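Local coordinates for protein L-amino acid deaminase (Proteus vulgaris, PDB 5I39) that binds flavin-adenine dinucleotide and probably oxidises L-amino acids, as expected of a membrane-bound L-amino acid deaminase of the FAD-dependent oxidoreductase family, at residues 123-128 / 172-177; 133-138 / 153-158; 163-168 / 330-335. All blocks are in the same frame, centred on the assembly; numbering follows the deposited sequence.

Contact 1 of 3, residues 123-128 / 172-177. With EDO (1,2-ethanediol), chain I; EDO (1,2-ethanediol), chain E.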
loop_
_atom_site.group_PDB
_atom_site.type_symbol
_atom_site.label_atom_id
_atom_site.label_comp_id
_atom_site.label_asym_id
_atom_site.label_seq_id
_atom_site.Cartn_x
_atom_site.Cartn_y
_atom_site.Cartn_z
ATOM N N GLU A 123 -19.887 -0.129 0.043
ATOM C CA GLU A 123 -19.859 -1.513 0.506
ATOM C C GLU A 123 -21.216 -1.864 1.095
ATOM O O GLU A 123 -21.607 -1.341 2.141
ATOM C CB GLU A 123 -18.753 -1.771 1.530
ATOM C CG GLU A 123 -18.732 -3.233 1.966
ATOM C CD GLU A 123 -17.561 -3.634 2.838
ATOM O OE1 GLU A 123 -16.572 -2.884 2.944
ATOM O OE2 GLU A 123 -17.638 -4.740 3.416
ATOM N N VAL A 124 -21.936 -2.753 0.418
ATOM C CA VAL A 124 -23.198 -3.267 0.937
ATOM C C VAL A 124 -22.875 -4.286 2.038
ATOM O O VAL A 124 -22.073 -5.190 1.811
ATOM C CB VAL A 124 -24.040 -3.899 -0.190
ATOM C CG1 VAL A 124 -25.259 -4.628 0.363
ATOM C CG2 VAL A 124 -24.468 -2.830 -1.187
ATOM N N PRO A 125 -23.486 -4.147 3.231
ATOM C CA PRO A 125 -23.191 -5.094 4.311
ATOM C C PRO A 125 -23.677 -6.510 4.001
ATOM O O PRO A 125 -24.597 -6.691 3.209
ATOM C CB PRO A 125 -23.949 -4.510 5.508
ATOM C CG PRO A 125 -25.060 -3.733 4.901
ATOM C CD PRO A 125 -24.480 -3.145 3.652
ATOM N N LEU A 126 -23.050 -7.498 4.627
ATOM C CA LEU A 126 -23.373 -8.913 4.387
ATOM C C LEU A 126 -24.756 -9.315 4.889
ATOM O O LEU A 126 -25.454 -10.108 4.255
ATOM C CB LEU A 126 -22.337 -9.819 5.059
ATOM C CG LEU A 126 -20.959 -9.928 4.412
ATOM C CD1 LEU A 126 -20.010 -10.664 5.344
ATOM C CD2 LEU A 126 -21.035 -10.638 3.067
ATOM N N ASP A 127 -25.125 -8.780 6.044
ATOM C CA ASP A 127 -26.362 -9.146 6.733
ATOM C C ASP A 127 -26.703 -8.065 7.760
ATOM O O ASP A 127 -25.987 -7.064 7.862
ATOM C CB ASP A 127 -26.239 -10.549 7.365
ATOM C CG ASP A 127 -25.002 -10.716 8.246
ATOM O OD1 ASP A 127 -24.493 -9.726 8.808
ATOM O OD2 ASP A 127 -24.549 -11.872 8.398
ATOM N N GLU A 128 -27.798 -8.245 8.494
ATOM C CA GLU A 128 -28.214 -7.260 9.501
ATOM C C GLU A 128 -27.151 -7.044 10.588
ATOM O O GLU A 128 -26.929 -5.913 11.004
ATOM C CB GLU A 128 -29.562 -7.643 10.130
ATOM C CG GLU A 128 -30.748 -7.615 9.164
ATOM C CD GLU A 128 -31.103 -6.233 8.628
ATOM O OE1 GLU A 128 -30.845 -5.217 9.307
ATOM O OE2 GLU A 128 -31.663 -6.162 7.513
ATOM N N TRP A 172 -30.023 -3.510 -4.541
ATOM C CA TRP A 172 -29.293 -3.247 -3.300
ATOM C C TRP A 172 -29.951 -2.059 -2.603
ATOM O O TRP A 172 -30.284 -1.067 -3.249
ATOM C CB TRP A 172 -27.814 -2.952 -3.570
ATOM C CG TRP A 172 -27.113 -4.021 -4.362
ATOM C CD1 TRP A 172 -26.709 -3.943 -5.659
ATOM C CD2 TRP A 172 -26.763 -5.333 -3.910
ATOM N NE1 TRP A 172 -26.117 -5.123 -6.046
ATOM C CE2 TRP A 172 -26.135 -5.994 -4.989
ATOM C CE3 TRP A 172 -26.919 -6.016 -2.699
ATOM C CZ2 TRP A 172 -25.659 -7.306 -4.892
ATOM C CZ3 TRP A 172 -26.439 -7.320 -2.599
ATOM C CH2 TRP A 172 -25.819 -7.951 -3.691
ATOM N N LYS A 173 -30.148 -2.179 -1.295
ATOM C CA LYS A 173 -30.950 -1.222 -0.518
ATOM C C LYS A 173 -30.163 -0.287 0.396
ATOM O O LYS A 173 -30.645 0.796 0.716
ATOM C CB LYS A 173 -31.977 -1.980 0.332
ATOM C CG LYS A 173 -33.015 -2.746 -0.472
ATOM C CD LYS A 173 -33.973 -1.815 -1.198
ATOM C CE LYS A 173 -35.128 -2.570 -1.825
ATOM N NZ LYS A 173 -36.131 -1.669 -2.454
ATOM N N ILE A 174 -28.974 -0.694 0.828
ATOM C CA ILE A 174 -28.237 0.067 1.831
ATOM C C ILE A 174 -26.750 -0.230 1.706
ATOM O O ILE A 174 -26.368 -1.340 1.341
ATOM C CB ILE A 174 -28.777 -0.241 3.256
ATOM C CG1 ILE A 174 -28.254 0.773 4.273
ATOM C CG2 ILE A 174 -28.462 -1.676 3.683
ATOM C CD1 ILE A 174 -29.087 0.830 5.536
ATOM N N ALA A 175 -25.918 0.762 1.999
ATOM C CA ALA A 175 -24.470 0.574 1.932
ATOM C C ALA A 175 -23.737 1.581 2.785
ATOM O O ALA A 175 -24.242 2.668 3.056
ATOM C CB ALA A 175 -23.985 0.685 0.499
ATOM N N GLY A 176 -22.530 1.205 3.185
ATOM C CA GLY A 176 -21.581 2.148 3.758
ATOM C C GLY A 176 -20.801 2.817 2.646
ATOM O O GLY A 176 -20.207 2.142 1.809
ATOM N N PHE A 177 -20.803 4.147 2.649
ATOM C CA PHE A 177 -20.184 4.955 1.601
ATOM C C PHE A 177 -19.016 5.729 2.181
ATOM O O PHE A 177 -19.213 6.670 2.949
ATOM C CB PHE A 177 -21.229 5.919 1.026
ATOM C CG PHE A 177 -20.753 6.771 -0.138
ATOM C CD1 PHE A 177 -19.876 6.291 -1.117
ATOM C CD2 PHE A 177 -21.259 8.057 -0.290
ATOM C CE1 PHE A 177 -19.502 7.090 -2.193
ATOM C CE2 PHE A 177 -20.887 8.854 -1.361
ATOM C CZ PHE A 177 -20.007 8.373 -2.314
HETATM C C1 EDO I . -19.893 -7.671 1.644
HETATM O O1 EDO I . -20.181 -6.894 2.807
HETATM C C2 EDO I . -18.988 -6.857 0.730
HETATM O O2 EDO I . -17.741 -6.560 1.375
HETATM C C1 EDO E . -28.202 -6.310 5.277
HETATM O O1 EDO E . -28.709 -7.431 4.543
HETATM C C2 EDO E . -28.776 -5.015 4.713
HETATM O O2 EDO E . -30.143 -4.824 5.105
#
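V124 lies against W172, I174 and A175 where strand 117-123 runs out beside strand 175-178, an antiparallel pairing in the large mixed sheet of this FAD-dependent oxidoreductase. E123 and G176 form a hydrogen-bonded pair: E123 N reaches G176 O at 2.9 Å in a nearly straight bond (169°), and G176 N returns to E123 O, approaching from above the carbonyl plane. Beyond this pair the bonding across the two segments stops and apolar packing takes over.

V124 buries the most surface. Its CG1, anti to the backbone N (chi1 171°), reaches W172 CE3 at 3.7 Å, with the two side chains crossing at about a right angle. V124 CG2 instead packs on A175 CB, 3.9 Å away. Both methyls also approach the carbonyl of I174. I174 O is buried with no hydrogen-bond partner in the model, and V124 CG2 and P125 CD both lie 3.5 Å from it. V124 is also backbone-bonded to A278 of strand 276-279, while the indole NE1 of W172 is bonded to E331.

The E123 side chain is extended and leads away from 172-177. Its OE1 makes a salt bridge with R121, and E123 OE2 accepts from O2 of a 1,2-ethanediol, probably from the crystallisation liquor, at 2.7 Å. The other hydroxyl of that diol, O1, donates to V124 O, also at 2.7 Å.

Contact 2 of 3, residues 133-138 / 153-158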
loop_
_atom_site.group_PDB
_atom_site.type_symbol
_atom_site.label_atom_id
_atom_site.label_comp_id
_atom_site.label_asym_id
_atom_site.label_seq_id
_atom_site.Cartn_x
_atom_site.Cartn_y
_atom_site.Cartn_z
ATOM N N ASN A 133 -22.798 -3.596 12.940
ATOM C CA ASN A 133 -21.384 -3.383 13.226
ATOM C C ASN A 133 -20.802 -2.175 12.503
ATOM O O ASN A 133 -20.083 -1.386 13.114
ATOM C CB ASN A 133 -20.578 -4.643 12.917
ATOM C CG ASN A 133 -20.928 -5.797 13.838
ATOM O OD1 ASN A 133 -21.512 -5.603 14.906
ATOM N ND2 ASN A 133 -20.581 -7.007 13.426
ATOM N N VAL A 134 -21.124 -2.009 11.223
ATOM C CA VAL A 134 -20.612 -0.848 10.476
ATOM C C VAL A 134 -21.227 0.457 10.998
ATOM O O VAL A 134 -20.532 1.462 11.117
ATOM C CB VAL A 134 -20.727 -0.975 8.930
ATOM C CG1 VAL A 134 -19.925 -2.165 8.443
ATOM C CG2 VAL A 134 -22.161 -1.065 8.440
ATOM N N ARG A 135 -22.518 0.439 11.324
ATOM C CA ARG A 135 -23.156 1.627 11.892
ATOM C C ARG A 135 -22.504 2.045 13.208
ATOM O O ARG A 135 -22.222 3.231 13.409
ATOM C CB ARG A 135 -24.658 1.427 12.061
ATOM C CG ARG A 135 -25.427 1.681 10.783
ATOM C CD ARG A 135 -26.890 1.328 10.920
ATOM N NE ARG A 135 -27.712 2.053 9.952
ATOM C CZ ARG A 135 -28.883 1.636 9.470
ATOM N NH1 ARG A 135 -29.395 0.458 9.821
ATOM N NH2 ARG A 135 -29.549 2.405 8.614
ATOM N N LYS A 136 -22.224 1.075 14.076
ATOM C CA LYS A 136 -21.530 1.370 15.330
ATOM C C LYS A 136 -20.136 1.944 15.065
ATOM O O LYS A 136 -19.720 2.897 15.720
ATOM C CB LYS A 136 -21.418 0.129 16.221
ATOM C CG LYS A 136 -20.863 0.440 17.606
ATOM C CD LYS A 136 -20.676 -0.794 18.467
ATOM C CE LYS A 136 -20.120 -0.407 19.827
ATOM N NZ LYS A 136 -19.894 -1.583 20.707
ATOM N N TRP A 137 -19.421 1.345 14.117
ATOM C CA TRP A 137 -18.082 1.798 13.750
ATOM C C TRP A 137 -18.092 3.266 13.298
ATOM O O TRP A 137 -17.274 4.066 13.755
ATOM C CB TRP A 137 -17.485 0.872 12.676
ATOM C CG TRP A 137 -16.076 1.214 12.338
ATOM C CD1 TRP A 137 -14.950 0.765 12.962
ATOM C CD2 TRP A 137 -15.641 2.111 11.316
ATOM N NE1 TRP A 137 -13.836 1.326 12.388
ATOM C CE2 TRP A 137 -14.232 2.157 11.374
ATOM C CE3 TRP A 137 -16.305 2.869 10.343
ATOM C CZ2 TRP A 137 -13.473 2.941 10.502
ATOM C CZ3 TRP A 137 -15.549 3.651 9.476
ATOM C CH2 TRP A 137 -14.149 3.682 9.566
ATOM N N ILE A 138 -19.040 3.623 12.435
ATOM C CA ILE A 138 -19.149 5.006 11.954
ATOM C C ILE A 138 -19.545 5.958 13.092
ATOM O O ILE A 138 -18.951 7.024 13.247
ATOM C CB ILE A 138 -20.141 5.144 10.781
ATOM C CG1 ILE A 138 -19.688 4.296 9.579
ATOM C CG2 ILE A 138 -20.239 6.602 10.341
ATOM C CD1 ILE A 138 -20.716 4.162 8.474
ATOM N N THR A 153 -17.351 9.202 5.811
ATOM C CA THR A 153 -17.958 7.883 5.679
ATOM C C THR A 153 -19.333 7.885 6.328
ATOM O O THR A 153 -19.494 8.355 7.456
ATOM C CB THR A 153 -17.060 6.828 6.316
ATOM O OG1 THR A 153 -15.792 6.891 5.664
ATOM C CG2 THR A 153 -17.635 5.435 6.154
ATOM N N ARG A 154 -20.318 7.346 5.617
ATOM C CA ARG A 154 -21.701 7.399 6.069
ATOM C C ARG A 154 -22.543 6.360 5.349
ATOM O O ARG A 154 -22.181 5.882 4.267
ATOM C CB ARG A 154 -22.272 8.803 5.851
ATOM C CG ARG A 154 -22.223 9.287 4.413
ATOM C CD ARG A 154 -22.540 10.770 4.298
ATOM N NE ARG A 154 -22.218 11.216 2.947
ATOM C CZ ARG A 154 -22.997 11.064 1.875
ATOM N NH1 ARG A 154 -24.221 10.549 1.972
ATOM N NH2 ARG A 154 -22.554 11.468 0.688
ATOM N N ILE A 155 -23.673 6.020 5.959
ATOM C CA ILE A 155 -24.601 5.040 5.402
ATOM C C ILE A 155 -25.515 5.726 4.386
ATOM O O ILE A 155 -26.078 6.787 4.675
ATOM C CB ILE A 155 -25.451 4.389 6.520
ATOM C CG1 ILE A 155 -24.562 3.647 7.534
ATOM C CG2 ILE A 155 -26.520 3.455 5.951
ATOM C CD1 ILE A 155 -23.855 2.411 7.018
ATOM N N ILE A 156 -25.671 5.107 3.216
ATOM C CA ILE A 156 -26.538 5.640 2.166
ATOM C C ILE A 156 -27.597 4.646 1.704
ATOM O O ILE A 156 -27.427 3.428 1.786
ATOM C CB ILE A 156 -25.731 6.166 0.953
ATOM C CG1 ILE A 156 -24.952 5.044 0.250
ATOM C CG2 ILE A 156 -24.819 7.301 1.403
ATOM C CD1 ILE A 156 -24.338 5.470 -1.067
ATOM N N GLU A 157 -28.695 5.228 1.230
ATOM C CA GLU A 157 -29.857 4.513 0.696
ATOM C C GLU A 157 -30.441 5.353 -0.430
ATOM O O GLU A 157 -30.055 6.505 -0.613
ATOM C CB GLU A 157 -30.943 4.359 1.762
ATOM C CG GLU A 157 -30.569 3.568 3.005
ATOM C CD GLU A 157 -31.582 3.758 4.119
ATOM O OE1 GLU A 157 -31.786 4.917 4.546
ATOM O OE2 GLU A 157 -32.177 2.762 4.569
ATOM N N GLY A 158 -31.405 4.791 -1.148
ATOM C CA GLY A 158 -32.168 5.560 -2.131
ATOM C C GLY A 158 -31.349 6.089 -3.294
ATOM O O GLY A 158 -30.410 5.434 -3.748
#
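I155 sets its CG1 and CD1 against I138 CD1 and R135 CG, so that helix 128-143 packs on strand 153-156 in a helix-on-sheet layer. The short axes lie 9.0 Å apart at their closest and run at 142° to one another, nearer antiparallel than perpendicular. No hydrogen bond joins the two segments; the strand is bonded instead to its sheet neighbour, strand 175-178, through R154 and I156.

I155 and I138 bury the largest areas. The CD1 methyls of I155 and I138 meet at 3.9 Å, the two side chains passing obliquely. The exposed R135 crosses I155 at about a right angle, and R135 CG, not the charged end, makes the closest approach, 3.9 Å from I155 CG1.

At the start of the strand, T153 points its CB toward the helix. T153 CG2, anti to the backbone N (chi1 -58° for OG1), comes within 4.1 Å of I138 CD1. The same T153 CG2 sits at the edge of the W137 indole, near the ring plane and 4.3 Å from W137 CZ3, while W137 NE1 is bonded to M88 O. The shortest approach is made to the strand backbone, where I138 CG2 lies 3.5 Å from T153 O.

Contact 3 of 3, residues 163-168 / 330-335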
loop_
_atom_site.group_PDB
_atom_site.type_symbol
_atom_site.label_atom_id
_atom_site.label_comp_id
_atom_site.label_asym_id
_atom_site.label_seq_id
_atom_site.Cartn_x
_atom_site.Cartn_y
_atom_site.Cartn_z
ATOM N N GLN A 163 -27.450 5.672 -7.778
ATOM C CA GLN A 163 -26.529 6.294 -8.730
ATOM C C GLN A 163 -25.157 5.605 -8.704
ATOM O O GLN A 163 -24.574 5.358 -9.761
ATOM C CB GLN A 163 -26.413 7.801 -8.463
ATOM C CG GLN A 163 -25.432 8.563 -9.353
ATOM C CD GLN A 163 -25.708 8.420 -10.844
ATOM O OE1 GLN A 163 -26.857 8.290 -11.269
ATOM N NE2 GLN A 163 -24.648 8.451 -11.650
ATOM N N ARG A 164 -24.665 5.278 -7.507
ATOM C CA ARG A 164 -23.376 4.581 -7.368
ATOM C C ARG A 164 -23.418 3.147 -7.895
ATOM O O ARG A 164 -22.394 2.616 -8.314
ATOM C CB ARG A 164 -22.913 4.539 -5.908
ATOM C CG ARG A 164 -22.716 5.879 -5.214
ATOM C CD ARG A 164 -21.661 6.773 -5.836
ATOM N NE ARG A 164 -20.301 6.233 -5.741
ATOM C CZ ARG A 164 -19.179 6.946 -5.871
ATOM N NH1 ARG A 164 -19.208 8.259 -6.093
ATOM N NH2 ARG A 164 -18.003 6.339 -5.772
ATOM N N LEU A 165 -24.592 2.522 -7.866
ATOM C CA LEU A 165 -24.760 1.141 -8.326
ATOM C C LEU A 165 -25.618 1.047 -9.584
ATOM O O LEU A 165 -26.329 0.060 -9.792
ATOM C CB LEU A 165 -25.344 0.290 -7.195
ATOM C CG LEU A 165 -24.505 0.232 -5.916
ATOM C CD1 LEU A 165 -25.238 -0.557 -4.845
ATOM C CD2 LEU A 165 -23.135 -0.382 -6.161
ATOM N N ARG A 166 -25.523 2.055 -10.446
ATOM C CA ARG A 166 -26.357 2.091 -11.644
ATOM C C ARG A 166 -26.013 0.928 -12.579
ATOM O O ARG A 166 -24.842 0.607 -12.792
ATOM C CB ARG A 166 -26.269 3.445 -12.354
ATOM C CG ARG A 166 -24.913 3.829 -12.921
ATOM C CD ARG A 166 -24.933 5.283 -13.372
ATOM N NE ARG A 166 -23.626 5.754 -13.833
ATOM C CZ ARG A 166 -22.603 6.090 -13.044
ATOM N NH1 ARG A 166 -22.687 6.005 -11.714
ATOM N NH2 ARG A 166 -21.467 6.509 -13.595
ATOM N N GLY A 167 -27.055 0.273 -13.083
ATOM C CA GLY A 167 -26.913 -0.923 -13.908
ATOM C C GLY A 167 -26.786 -2.237 -13.152
ATOM O O GLY A 167 -26.600 -3.280 -13.776
ATOM N N ALA A 168 -26.887 -2.206 -11.821
ATOM C CA ALA A 168 -26.848 -3.424 -11.014
ATOM C C ALA A 168 -28.112 -4.249 -11.225
ATOM O O ALA A 168 -29.209 -3.694 -11.313
ATOM C CB ALA A 168 -26.704 -3.079 -9.543
ATOM N N ALA A 330 -22.727 -10.928 -14.424
ATOM C CA ALA A 330 -24.136 -11.188 -14.110
ATOM C C ALA A 330 -24.739 -10.051 -13.281
ATOM O O ALA A 330 -25.876 -9.649 -13.508
ATOM C CB ALA A 330 -24.291 -12.511 -13.381
ATOM N N GLU A 331 -23.966 -9.527 -12.333
ATOM C CA GLU A 331 -24.434 -8.437 -11.477
ATOM C C GLU A 331 -24.398 -7.081 -12.182
ATOM O O GLU A 331 -25.268 -6.242 -11.950
ATOM C CB GLU A 331 -23.634 -8.395 -10.175
ATOM C CG GLU A 331 -24.108 -7.356 -9.158
ATOM C CD GLU A 331 -25.584 -7.462 -8.806
ATOM O OE1 GLU A 331 -26.125 -8.589 -8.764
ATOM O OE2 GLU A 331 -26.211 -6.409 -8.572
ATOM N N PHE A 332 -23.385 -6.873 -13.021
ATOM C CA PHE A 332 -23.231 -5.646 -13.804
ATOM C C PHE A 332 -22.997 -6.007 -15.271
ATOM O O PHE A 332 -21.847 -6.126 -15.707
ATOM C CB PHE A 332 -22.072 -4.806 -13.259
ATOM C CG PHE A 332 -22.403 -4.076 -11.991
ATOM C CD1 PHE A 332 -23.015 -2.827 -12.037
ATOM C CD2 PHE A 332 -22.116 -4.635 -10.752
ATOM C CE1 PHE A 332 -23.328 -2.148 -10.868
ATOM C CE2 PHE A 332 -22.432 -3.961 -9.581
ATOM C CZ PHE A 332 -23.039 -2.718 -9.640
ATOM N N PRO A 333 -24.094 -6.187 -16.042
ATOM C CA PRO A 333 -23.987 -6.513 -17.473
ATOM C C PRO A 333 -23.211 -5.501 -18.318
ATOM O O PRO A 333 -22.788 -5.837 -19.421
ATOM C CB PRO A 333 -25.451 -6.598 -17.922
ATOM C CG PRO A 333 -26.197 -6.971 -16.688
ATOM C CD PRO A 333 -25.495 -6.245 -15.581
ATOM N N ALA A 334 -22.995 -4.293 -17.795
ATOM C CA ALA A 334 -22.051 -3.343 -18.395
ATOM C C ALA A 334 -20.665 -3.939 -18.681
ATOM O O ALA A 334 -19.990 -3.484 -19.597
ATOM C CB ALA A 334 -21.907 -2.115 -17.509
ATOM N N PHE A 335 -20.246 -4.939 -17.898
ATOM C CA PHE A 335 -18.953 -5.610 -18.098
ATOM C C PHE A 335 -18.998 -6.833 -19.025
ATOM O O PHE A 335 -17.968 -7.472 -19.230
ATOM C CB PHE A 335 -18.367 -6.046 -16.747
ATOM C CG PHE A 335 -18.097 -4.909 -15.800
ATOM C CD1 PHE A 335 -17.153 -3.936 -16.109
ATOM C CD2 PHE A 335 -18.773 -4.820 -14.588
ATOM C CE1 PHE A 335 -16.895 -2.891 -15.231
ATOM C CE2 PHE A 335 -18.520 -3.779 -13.706
ATOM C CZ PHE A 335 -17.579 -2.814 -14.027
HETATM O O HOH W 1 -24.387 -3.024 -15.546
#
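F332 slots its ring against the turn L165-A168, where the loop after helix 158-164 meets the end of helix 318-331. From CB, a chi1 of -76° sets CG anti to the carbonyl carbon, and the ring beyond it meets the turn through CD1, CE1 and CZ. F332 CD1 lies 3.9 Å from A168 N. F332 CE1 is 3.7 Å from both R166 O and A168 N; R166 O sits at the ring edge, in its plane. At the tip, F332 CZ touches A168 CB at 3.7 Å and, more loosely, L165 CD2. The ring also packs edge-to-face with F285 and touches L279 of strand 276-279.

A168 CA stands over one face of the F332 ring, offset toward the rim and 26° off the normal, a CH-pi contact. The same A168 CA is 3.4 Å from E331 O, with an angle of 144° at the hydrogen, consistent with a CA-H...O contact. E331 OE2 also approaches A168 CB, and the carboxylate is bonded through OE1 to T170.

The turn is type II, closed by A168 N to L165 O, with G167 at positive phi. G167 O rests near P333 CD, and one water donates to G167 O at 2.8 Å and accepts from A334 N at 2.9 Å.

With no direct hydrogen bond across the segments, the fit depends on shape, on the ring face against A168 and on one bridging water; T169, just past the turn, adds the backbone bond to E331.

Contacts 1 and 2 share one sheet: strand 175-178, paired with strand 117-123 in contact 1, is also the neighbour of the strand in contact 2. Contact 1 is the only one with direct hydrogen bonds across its segments; contact 2 lays a helix over the same sheet by apolar packing, and contact 3 joins a turn to a helix end by an aromatic ring and a water. All three are peripheral and partly buried: V124 and A175 are buried in contact 1, I155 packs beside exposed R135 in contact 2, and buried F332 lies beside exposed G167 and P333 in contact 3. W172 connects contacts 1 and 3; contacts 2 and 3 do not touch.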